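Local coordinates for protein putative Nitroreductase (Anabaena variabilis ATCC 29413, PDB 3EO7) that binds flavin mononucleotide and is probably an FMN-dependent oxidoreductase of the nitroreductase family, with two nitroreductase-like regions in one chain, at residues 439-444 / 500-505; 380-385 / 433-438; 374-379 / 446-451. One frame throughout, in Å; residues are numbered along the deposited sequence. Where two conformers were deposited one is given.

Contact 1: 439-444 / 500-505. With FMN (flavin mononucleotide), chain B.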
loop_
_atom_site.group_PDB
_atom_site.type_symbol
_atom_site.label_atom_id
_atom_site.label_comp_id
_atom_site.label_asym_id
_atom_site.label_seq_id
_atom_site.Cartn_x
_atom_site.Cartn_y
_atom_site.Cartn_z
ATOM N N SER A 439 13.544 -1.928 -6.624
ATOM C CA SER A 439 13.797 -3.343 -6.442
ATOM C C SER A 439 14.517 -3.963 -7.622
ATOM O O SER A 439 14.242 -3.635 -8.770
ATOM C CB SER A 439 12.466 -4.105 -6.242
ATOM O OG SER A 439 12.677 -5.460 -5.880
ATOM N N ASP A 440 15.462 -4.838 -7.337
ATOM C CA ASP A 440 16.059 -5.661 -8.351
ATOM C C ASP A 440 15.041 -6.745 -8.666
ATOM O O ASP A 440 14.876 -7.706 -7.922
ATOM C CB ASP A 440 17.400 -6.233 -7.862
ATOM C CG ASP A 440 18.012 -7.237 -8.821
ATOM O OD1 ASP A 440 17.352 -7.766 -9.764
ATOM O OD2 ASP A 440 19.217 -7.505 -8.603
ATOM N N LEU A 441 14.304 -6.554 -9.753
ATOM C CA LEU A 441 13.214 -7.482 -10.090
ATOM C C LEU A 441 13.659 -8.910 -10.345
ATOM O O LEU A 441 12.977 -9.842 -9.917
ATOM C CB LEU A 441 12.449 -6.975 -11.315
ATOM C CG LEU A 441 11.679 -5.694 -11.224
ATOM C CD1 LEU A 441 10.964 -5.468 -12.597
ATOM C CD2 LEU A 441 10.685 -5.699 -10.041
ATOM N N LYS A 442 14.789 -9.100 -11.029
ATOM C CA LYS A 442 15.281 -10.455 -11.306
ATOM C C LYS A 442 15.513 -11.206 -9.998
ATOM O O LYS A 442 15.097 -12.374 -9.849
ATOM C CB LYS A 442 16.558 -10.400 -12.128
ATOM C CG LYS A 442 17.073 -11.740 -12.565
ATOM C CD LYS A 442 18.470 -11.581 -13.213
ATOM N N SER A 443 16.162 -10.546 -9.052
ATOM C CA SER A 443 16.438 -11.142 -7.768
ATOM C C SER A 443 15.147 -11.432 -7.002
ATOM O O SER A 443 14.989 -12.510 -6.426
ATOM C CB SER A 443 17.342 -10.235 -6.934
ATOM O OG SER A 443 17.574 -10.868 -5.699
ATOM N N ALA A 444 14.213 -10.478 -7.019
ATOM C CA ALA A 444 12.928 -10.649 -6.346
ATOM C C ALA A 444 12.165 -11.858 -6.911
ATOM O O ALA A 444 11.554 -12.638 -6.173
ATOM C CB ALA A 444 12.081 -9.342 -6.517
ATOM N N ALA A 500 15.032 -1.413 -10.328
ATOM C CA ALA A 500 13.888 -0.861 -11.048
ATOM C C ALA A 500 13.115 0.020 -10.070
ATOM O O ALA A 500 12.787 -0.413 -8.979
ATOM C CB ALA A 500 12.984 -1.956 -11.549
ATOM N N VAL A 501 12.820 1.251 -10.457
ATOM C CA VAL A 501 12.011 2.140 -9.634
ATOM C C VAL A 501 10.566 1.631 -9.647
ATOM O O VAL A 501 9.995 1.389 -10.732
ATOM C CB VAL A 501 12.064 3.603 -10.125
ATOM C CG1 VAL A 501 11.063 4.457 -9.371
ATOM C CG2 VAL A 501 13.499 4.172 -10.002
ATOM N N ILE A 502 10.021 1.439 -8.447
ATOM C CA ILE A 502 8.654 0.949 -8.212
ATOM C C ILE A 502 7.693 2.082 -7.849
ATOM O O ILE A 502 6.548 2.083 -8.256
ATOM C CB ILE A 502 8.674 -0.078 -7.014
ATOM C CG1 ILE A 502 9.607 -1.247 -7.334
ATOM C CG2 ILE A 502 7.286 -0.575 -6.655
ATOM C CD1 ILE A 502 9.258 -1.891 -8.631
ATOM N N TYR A 503 8.154 3.046 -7.052
ATOM C CA TYR A 503 7.263 4.093 -6.578
ATOM C C TYR A 503 8.065 5.314 -6.196
ATOM O O TYR A 503 9.248 5.200 -5.883
ATOM C CB TYR A 503 6.466 3.552 -5.381
ATOM C CG TYR A 503 5.297 4.363 -4.869
ATOM C CD1 TYR A 503 4.459 5.064 -5.737
ATOM C CD2 TYR A 503 4.991 4.368 -3.513
ATOM C CE1 TYR A 503 3.389 5.798 -5.276
ATOM C CE2 TYR A 503 3.894 5.081 -3.021
ATOM C CZ TYR A 503 3.084 5.773 -3.909
ATOM O OH TYR A 503 2.018 6.468 -3.498
ATOM N N ILE A 504 7.390 6.463 -6.236
ATOM C CA ILE A 504 7.941 7.759 -5.887
ATOM C C ILE A 504 7.005 8.439 -4.890
ATOM O O ILE A 504 5.787 8.409 -5.043
ATOM C CB ILE A 504 8.067 8.663 -7.137
ATOM C CG1 ILE A 504 9.022 8.013 -8.126
ATOM C CG2 ILE A 504 8.416 10.111 -6.774
ATOM C CD1 ILE A 504 9.140 8.776 -9.475
ATOM N N THR A 505 7.598 9.033 -3.869
ATOM C CA THR A 505 6.858 9.830 -2.888
ATOM C C THR A 505 7.559 11.194 -2.750
ATOM O O THR A 505 8.721 11.252 -2.368
ATOM C CB THR A 505 6.744 9.160 -1.520
ATOM O OG1 THR A 505 6.096 7.894 -1.624
ATOM C CG2 THR A 505 5.980 10.092 -0.499
HETATM N N1 FMN B . -1.154 12.659 -7.254
HETATM C C2 FMN B . -0.586 13.446 -8.242
HETATM O O2 FMN B . -0.815 14.649 -8.299
HETATM N N3 FMN B . 0.227 12.944 -9.223
HETATM C C4 FMN B . 0.505 11.613 -9.319
HETATM O O4 FMN B . 1.392 11.246 -10.111
HETATM C C4A FMN B . -0.042 10.783 -8.342
HETATM N N5 FMN B . 0.158 9.418 -8.411
HETATM C C5A FMN B . -0.319 8.591 -7.374
HETATM C C6 FMN B . -0.041 7.230 -7.343
HETATM C C7 FMN B . -0.531 6.407 -6.330
HETATM C C7M FMN B . -0.106 4.932 -6.259
HETATM C C8 FMN B . -1.313 6.947 -5.317
HETATM C C8M FMN B . -1.711 6.150 -4.092
HETATM C C9 FMN B . -1.605 8.324 -5.319
HETATM C C9A FMN B . -1.106 9.144 -6.346
HETATM N N10 FMN B . -1.397 10.502 -6.360
HETATM C C10 FMN B . -0.865 11.312 -7.326
HETATM C "C1'" FMN B . -2.433 11.100 -5.430
HETATM C "C2'" FMN B . -3.860 10.797 -5.842
HETATM O "O2'" FMN B . -4.254 11.683 -6.912
HETATM C "C3'" FMN B . -4.773 10.942 -4.627
HETATM O "O3'" FMN B . -4.479 9.922 -3.668
HETATM C "C4'" FMN B . -6.275 10.956 -4.971
HETATM O "O4'" FMN B . -6.601 12.093 -5.820
HETATM C "C5'" FMN B . -7.102 10.997 -3.701
HETATM O "O5'" FMN B . -6.809 12.120 -2.914
HETATM P P FMN B . -6.298 11.993 -1.422
HETATM O O1P FMN B . -4.944 11.292 -1.452
HETATM O O2P FMN B . -6.189 13.432 -0.930
HETATM O O3P FMN B . -7.290 11.215 -0.608
#
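Two backbone hydrogen bonds join Ser439 to Ala500 as an antiparallel hydrogen-bonded pair. Ser439 N donates to Ala500 O at 2.9 Å, lying in the carbonyl plane of its acceptor. In return Ala500 N reaches Ser439 O at 2.8 Å, but from 48° above that carbonyl plane, so the two bonds differ in how they meet their acceptors. Next to them a small apolar patch closes. Leu441, with CG anti to its carbonyl carbon, sets CG 4.0 Å from Ala500 CB, while Leu441 CD2 comes within 4.3 Å of Ile502 CD1. Ile502 CG1 lies against the backbone N and CB of Ser439, and Leu456 of helix 452-473 packs on both Ser439 and Leu441. Ser439 OG, anti to its own backbone N, is turned to Leu379 O, which accepts a hydrogen bond there.

Strand 433-439 is thus paired with strand 500-508 in the mixed sheet of the FMN-binding nitroreductase-like region. A classic beta bulge, in which Ile502 and Tyr503 both face His437, offsets the pairing, which continues beyond it. From the bulge itself, Tyr503 reaches the flavin: CE1 of its ring lies 3.7 Å from the methyl carbon C7M of FMN, an apolar approach to the dimethylbenzene end of the isoalloxazine. Its hydroxyl is held by a hydrogen bond with His191, while Gly482 N bonds the same FMN.

At the other end the chain turns straight from strand into helix 441-448. Asp440 is the N-cap residue; Ser443 N donates to Asp440 OD1 at 3.1 Å in a nearly straight bond of 172°, the donor arriving from above the carboxylate plane, and Ala444 N bonds Asp440 O to begin the helical turns.

Contact 2: 380-385 / 433-438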
loop_
_atom_site.group_PDB
_atom_site.type_symbol
_atom_site.label_atom_id
_atom_site.label_comp_id
_atom_site.label_asym_id
_atom_site.label_seq_id
_atom_site.Cartn_x
_atom_site.Cartn_y
_atom_site.Cartn_z
ATOM N N ILE A 380 13.191 -4.318 -1.201
ATOM C CA ILE A 380 12.986 -2.924 -1.563
ATOM C C ILE A 380 14.132 -2.053 -1.042
ATOM O O ILE A 380 14.560 -2.182 0.111
ATOM C CB ILE A 380 11.647 -2.431 -0.999
ATOM C CG1 ILE A 380 10.490 -3.101 -1.783
ATOM C CG2 ILE A 380 11.525 -0.884 -1.073
ATOM C CD1 ILE A 380 9.266 -2.984 -1.111
ATOM N N GLU A 381 14.662 -1.224 -1.923
ATOM C CA GLU A 381 15.684 -0.268 -1.562
ATOM C C GLU A 381 15.085 1.137 -1.638
ATOM O O GLU A 381 14.101 1.392 -2.349
ATOM C CB GLU A 381 16.878 -0.421 -2.478
ATOM C CG GLU A 381 17.581 -1.778 -2.382
ATOM C CD GLU A 381 18.085 -2.093 -1.007
ATOM O OE1 GLU A 381 18.566 -1.171 -0.301
ATOM O OE2 GLU A 381 18.021 -3.279 -0.611
ATOM N N THR A 382 15.720 2.063 -0.910
ATOM C CA THR A 382 15.240 3.420 -0.823
ATOM C C THR A 382 16.355 4.390 -1.205
ATOM O O THR A 382 17.463 4.304 -0.669
ATOM C CB THR A 382 14.722 3.736 0.598
ATOM O OG1 THR A 382 13.673 2.810 0.951
ATOM C CG2 THR A 382 14.270 5.235 0.686
ATOM N N PHE A 383 16.068 5.262 -2.168
ATOM C CA PHE A 383 16.984 6.350 -2.592
ATOM C C PHE A 383 16.233 7.645 -2.457
ATOM O O PHE A 383 15.021 7.695 -2.715
ATOM C CB PHE A 383 17.483 6.177 -4.030
ATOM C CG PHE A 383 18.326 4.942 -4.210
ATOM C CD1 PHE A 383 17.729 3.684 -4.356
ATOM C CD2 PHE A 383 19.720 5.028 -4.166
ATOM C CE1 PHE A 383 18.522 2.528 -4.491
ATOM C CE2 PHE A 383 20.505 3.867 -4.306
ATOM C CZ PHE A 383 19.880 2.627 -4.455
ATOM N N ILE A 384 16.932 8.689 -2.024
ATOM C CA ILE A 384 16.290 9.963 -1.819
ATOM C C ILE A 384 16.972 11.060 -2.605
ATOM O O ILE A 384 18.178 11.293 -2.449
ATOM C CB ILE A 384 16.267 10.359 -0.306
ATOM C CG1 ILE A 384 15.778 9.162 0.537
ATOM C CG2 ILE A 384 15.418 11.595 -0.088
ATOM C CD1 ILE A 384 15.521 9.477 2.029
ATOM N N ALA A 385 16.210 11.723 -3.462
ATOM C CA ALA A 385 16.704 12.922 -4.128
ATOM C C ALA A 385 16.362 14.091 -3.202
ATOM O O ALA A 385 15.189 14.352 -2.905
ATOM C CB ALA A 385 16.066 13.114 -5.511
ATOM N N ALA A 433 12.222 16.958 -0.983
ATOM C CA ALA A 433 12.858 15.644 -1.126
ATOM C C ALA A 433 11.891 14.715 -1.844
ATOM O O ALA A 433 10.661 14.846 -1.722
ATOM C CB ALA A 433 13.220 15.059 0.229
ATOM N N VAL A 434 12.460 13.759 -2.550
ATOM C CA VAL A 434 11.674 12.795 -3.318
ATOM C C VAL A 434 12.220 11.410 -3.002
ATOM O O VAL A 434 13.420 11.149 -3.204
ATOM C CB VAL A 434 11.710 13.094 -4.803
ATOM C CG1 VAL A 434 10.858 12.016 -5.564
ATOM C CG2 VAL A 434 11.176 14.525 -5.122
ATOM N N ILE A 435 11.372 10.550 -2.448
ATOM C CA ILE A 435 11.774 9.199 -2.082
ATOM C C ILE A 435 11.406 8.159 -3.150
ATOM O O ILE A 435 10.247 8.034 -3.540
ATOM C CB ILE A 435 11.174 8.832 -0.710
ATOM C CG1 ILE A 435 11.677 9.829 0.353
ATOM C CG2 ILE A 435 11.520 7.396 -0.283
ATOM C CD1 ILE A 435 11.084 9.557 1.708
ATOM N N PHE A 436 12.419 7.429 -3.613
ATOM C CA PHE A 436 12.279 6.396 -4.626
ATOM C C PHE A 436 12.405 5.019 -3.992
ATOM O O PHE A 436 13.391 4.732 -3.334
ATOM C CB PHE A 436 13.374 6.526 -5.688
ATOM C CG PHE A 436 13.276 7.780 -6.499
ATOM C CD1 PHE A 436 13.749 8.986 -6.009
ATOM C CD2 PHE A 436 12.646 7.766 -7.724
ATOM C CE1 PHE A 436 13.577 10.157 -6.754
ATOM C CE2 PHE A 436 12.484 8.920 -8.458
ATOM C CZ PHE A 436 12.942 10.109 -7.971
ATOM N N HIS A 437 11.370 4.194 -4.163
ATOM C CA HIS A 437 11.419 2.815 -3.758
ATOM C C HIS A 437 11.766 2.014 -4.998
ATOM O O HIS A 437 11.154 2.179 -6.062
ATOM C CB HIS A 437 10.064 2.379 -3.178
ATOM C CG HIS A 437 9.784 2.988 -1.853
ATOM N ND1 HIS A 437 8.638 3.705 -1.596
ATOM C CD2 HIS A 437 10.527 3.034 -0.722
ATOM C CE1 HIS A 437 8.669 4.129 -0.344
ATOM N NE2 HIS A 437 9.812 3.748 0.210
ATOM N N THR A 438 12.751 1.140 -4.857
ATOM C CA THR A 438 13.235 0.361 -5.968
ATOM C C THR A 438 13.392 -1.108 -5.601
ATOM O O THR A 438 13.372 -1.484 -4.429
ATOM C CB THR A 438 14.620 0.879 -6.427
ATOM O OG1 THR A 438 15.617 0.455 -5.496
ATOM C CG2 THR A 438 14.652 2.445 -6.595
#
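The imidazole of His437 carries Thr382 OG1 at its edge and in its plane, 3.6 Å from CD2, the two side chains lying side by side; Ile380 CG2 comes to the same CD2 obliquely. NE2 of this ring and Thr382 OG1 are both hydrogen-bonded to Tyr358 OH, a shared partner that helps fix the turn of the imidazole. The Phe436 ring takes Phe383 O at its edge, in plane, and Ala385 CB 4.1 Å from CE1, also near the ring plane. At the edge of the Phe383 ring lies Thr438 OG1, 3.7 Å from CE1, the two side chains crossing at about a right angle; this hydroxyl is hydrogen-bonded to Glu499.

Strands 381-390 and 433-439 run antiparallel here, neighbours in the mixed sheet of the nitroreductase fold. Three hydrogen-bonded pairs, Glu381 with Thr438, Phe383 with Phe436 and Ala385 with Val434, give six backbone bonds. Phe436 N to Phe383 O is the straightest, 172° at the proton and almost along the C=O axis. Thr382, Ile384, Ile435 and His437 share one face, where Thr382 CG2 and Ile435 CG2 meet at 3.6 Å and helix 452-473 packs on Ile435 and His437. On the other face Leu493 of helix 486-493 touches Ala385 and Phe436, and the Phe383 ring meets that of Tyr398.

Contact 3: 374-379 / 446-451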
loop_
_atom_site.group_PDB
_atom_site.type_symbol
_atom_site.label_atom_id
_atom_site.label_comp_id
_atom_site.label_asym_id
_atom_site.label_seq_id
_atom_site.Cartn_x
_atom_site.Cartn_y
_atom_site.Cartn_z
ATOM N N TYR A 374 4.973 -6.877 6.503
ATOM C CA TYR A 374 5.125 -6.564 5.091
ATOM C C TYR A 374 5.302 -7.921 4.406
ATOM O O TYR A 374 5.553 -8.936 5.049
ATOM C CB TYR A 374 6.374 -5.728 4.838
ATOM C CG TYR A 374 6.243 -4.301 5.341
ATOM C CD1 TYR A 374 6.451 -3.991 6.674
ATOM C CD2 TYR A 374 5.921 -3.256 4.482
ATOM C CE1 TYR A 374 6.340 -2.672 7.131
ATOM C CE2 TYR A 374 5.813 -1.951 4.945
ATOM C CZ TYR A 374 6.023 -1.673 6.267
ATOM O OH TYR A 374 5.909 -0.385 6.735
ATOM N N PHE A 375 5.267 -7.934 3.083
ATOM C CA PHE A 375 5.504 -9.164 2.329
ATOM C C PHE A 375 6.984 -9.486 2.382
ATOM O O PHE A 375 7.380 -10.557 2.886
ATOM C CB PHE A 375 4.948 -9.051 0.905
ATOM C CG PHE A 375 3.477 -8.874 0.879
ATOM C CD1 PHE A 375 2.649 -9.930 1.235
ATOM C CD2 PHE A 375 2.895 -7.672 0.510
ATOM C CE1 PHE A 375 1.282 -9.779 1.246
ATOM C CE2 PHE A 375 1.532 -7.516 0.532
ATOM C CZ PHE A 375 0.718 -8.577 0.876
ATOM N N ASP A 376 7.831 -8.569 1.906
ATOM C CA ASP A 376 9.270 -8.736 2.069
ATOM C C ASP A 376 10.030 -7.455 1.804
ATOM O O ASP A 376 10.407 -7.171 0.670
ATOM C CB ASP A 376 9.820 -9.880 1.194
ATOM C CG ASP A 376 11.239 -10.281 1.594
ATOM O OD1 ASP A 376 11.858 -9.549 2.370
ATOM O OD2 ASP A 376 11.717 -11.329 1.138
ATOM N N LEU A 377 10.262 -6.681 2.851
ATOM C CA LEU A 377 11.025 -5.424 2.727
ATOM C C LEU A 377 12.465 -5.597 2.330
ATOM O O LEU A 377 13.104 -4.659 1.819
ATOM C CB LEU A 377 10.914 -4.600 3.989
ATOM C CG LEU A 377 9.608 -3.860 4.206
ATOM C CD1 LEU A 377 9.766 -2.933 5.400
ATOM C CD2 LEU A 377 9.219 -3.069 2.956
ATOM N N ASN A 378 12.995 -6.809 2.501
ATOM C CA ASN A 378 14.348 -7.051 2.059
ATOM C C ASN A 378 14.533 -6.873 0.552
ATOM O O ASN A 378 15.653 -6.764 0.094
ATOM C CB ASN A 378 14.819 -8.422 2.462
ATOM C CG ASN A 378 14.957 -8.559 3.962
ATOM O OD1 ASN A 378 15.480 -7.661 4.643
ATOM N ND2 ASN A 378 14.489 -9.683 4.488
ATOM N N LEU A 379 13.429 -6.839 -0.204
ATOM C CA LEU A 379 13.477 -6.710 -1.637
ATOM C C LEU A 379 13.422 -5.246 -2.123
ATOM O O LEU A 379 13.530 -4.996 -3.317
ATOM C CB LEU A 379 12.319 -7.482 -2.257
ATOM C CG LEU A 379 12.194 -8.963 -1.875
ATOM C CD1 LEU A 379 10.989 -9.589 -2.573
ATOM C CD2 LEU A 379 13.485 -9.707 -2.224
ATOM N N ALA A 446 13.437 -14.383 -8.425
ATOM C CA ALA A 446 14.183 -15.594 -8.069
ATOM C C ALA A 446 13.714 -16.140 -6.730
ATOM O O ALA A 446 13.722 -17.359 -6.509
ATOM C CB ALA A 446 15.718 -15.329 -8.049
ATOM N N GLN A 447 13.259 -15.253 -5.862
ATOM C CA GLN A 447 12.786 -15.654 -4.558
ATOM C C GLN A 447 11.297 -15.985 -4.460
ATOM O O GLN A 447 10.934 -16.958 -3.813
ATOM C CB GLN A 447 13.145 -14.581 -3.543
ATOM C CG GLN A 447 14.658 -14.426 -3.393
ATOM C CD GLN A 447 14.986 -13.199 -2.611
ATOM O OE1 GLN A 447 14.618 -13.086 -1.429
ATOM N NE2 GLN A 447 15.651 -12.233 -3.271
ATOM N N TYR A 448 10.431 -15.210 -5.115
ATOM C CA TYR A 448 8.986 -15.388 -4.956
ATOM C C TYR A 448 8.213 -15.597 -6.259
ATOM O O TYR A 448 6.982 -15.584 -6.269
ATOM C CB TYR A 448 8.387 -14.205 -4.244
ATOM C CG TYR A 448 8.746 -14.133 -2.781
ATOM C CD1 TYR A 448 8.085 -14.904 -1.839
ATOM C CD2 TYR A 448 9.766 -13.289 -2.365
ATOM C CE1 TYR A 448 8.424 -14.822 -0.472
ATOM C CE2 TYR A 448 10.111 -13.194 -1.015
ATOM C CZ TYR A 448 9.438 -13.948 -0.085
ATOM O OH TYR A 448 9.819 -13.816 1.236
ATOM N N GLY A 449 8.936 -15.787 -7.350
ATOM C CA GLY A 449 8.306 -15.943 -8.639
ATOM C C GLY A 449 7.688 -14.642 -9.130
ATOM O O GLY A 449 7.897 -13.558 -8.549
ATOM N N ASP A 450 6.918 -14.725 -10.210
ATOM C CA ASP A 450 6.338 -13.526 -10.801
ATOM C C ASP A 450 5.373 -12.795 -9.891
ATOM O O ASP A 450 5.212 -11.600 -10.019
ATOM C CB ASP A 450 5.695 -13.838 -12.143
ATOM C CG ASP A 450 6.723 -14.268 -13.158
ATOM O OD1 ASP A 450 7.550 -13.405 -13.532
ATOM O OD2 ASP A 450 6.678 -15.454 -13.557
ATOM N N ARG A 451 4.736 -13.534 -8.990
ATOM C CA ARG A 451 3.821 -12.939 -7.992
ATOM C C ARG A 451 4.515 -11.912 -7.103
ATOM O O ARG A 451 3.861 -11.087 -6.487
ATOM C CB ARG A 451 3.196 -14.052 -7.159
ATOM C CG ARG A 451 2.147 -13.624 -6.110
ATOM C CD ARG A 451 1.831 -14.836 -5.253
ATOM N NE ARG A 451 0.699 -14.716 -4.298
ATOM C CZ ARG A 451 -0.564 -15.062 -4.603
ATOM N NH1 ARG A 451 -0.882 -15.469 -5.833
ATOM N NH2 ARG A 451 -1.502 -15.007 -3.681
HETATM O O HOH W 1 14.283 -11.722 0.945
#
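With CG anti to its backbone N (chi1 -166°), Asp376 extends its carboxylate toward the end of helix 441-448. Tyr448 answers with CG anti to its carbonyl carbon (chi1 -71°), which brings the phenol edge to the carboxylate, and the two side chains cross at about a right angle. The hydroxyl Tyr448 OH donates to Asp376 OD2 over 3.1 Å, approaching from above the carboxylate plane. That oxygen also lies in the plane of the phenol at its edge, 3.3 Å from CE2. The carboxylate and ring planes are 88° apart.

A water molecule gives a second link: it donates to Asp376 OD2 at 2.6 Å and to Gln447 OE1 at 2.8 Å, tying the carboxylate to the side-chain amide of Gln447, the residue before Tyr448. Gln447, its chain extended beyond CG, brings that amide tip to tip with Leu379, whose CD2 is 3.5 Å from Gln447 NE2; the same NE2 is hydrogen-bonded to Ser443 O. The other branch, Leu379 CD1, rests obliquely on the phenol, 3.9 Å from Tyr448 CD2.

Asp376 also shapes its own loop. OD1 accepts from Asn378 N in an Asx turn, and Leu379 N bonds Asp376 O as the chain enters the short 3-10 segment 377-379. From helix 452-473, Asp459 accepts from the backbone N of both Phe375 and Asp376. The contact thereby fastens the loop leading into strand 381-390 to the C-terminal end of helix 441-448, where Gly449 leaves helical conformation with positive phi.

Both carboxylate oxygens are therefore engaged, OD2 by two donors and OD1 by a backbone N-H. Such a set of donors would probably stabilise Asp376 as the anion and lower its pKa, although the nearby carboxylate of Asp459 may work against this.

All three contacts lie within the second of the two nitroreductase-like regions of the chain. Along the sequence, contact 2 is nested inside the loop closed by contact 3 and closes before contact 1 opens, whereas the segments of contacts 1 and 3 alternate. Contacts 1 and 2, with centres 10 Å apart, join neighbouring pairs of one mixed sheet, sharing strand 433-439. Contacts 1 and 3, 11 Å apart, both use helix 441-448, which follows that strand directly; contacts 2 and 3 are 18 Å apart and adjoin only through the sequence. One continuous strand-helix unit thus connects the sheet interior, strand 500-508, which carries the flavin-contacting Tyr503, and a surface loop.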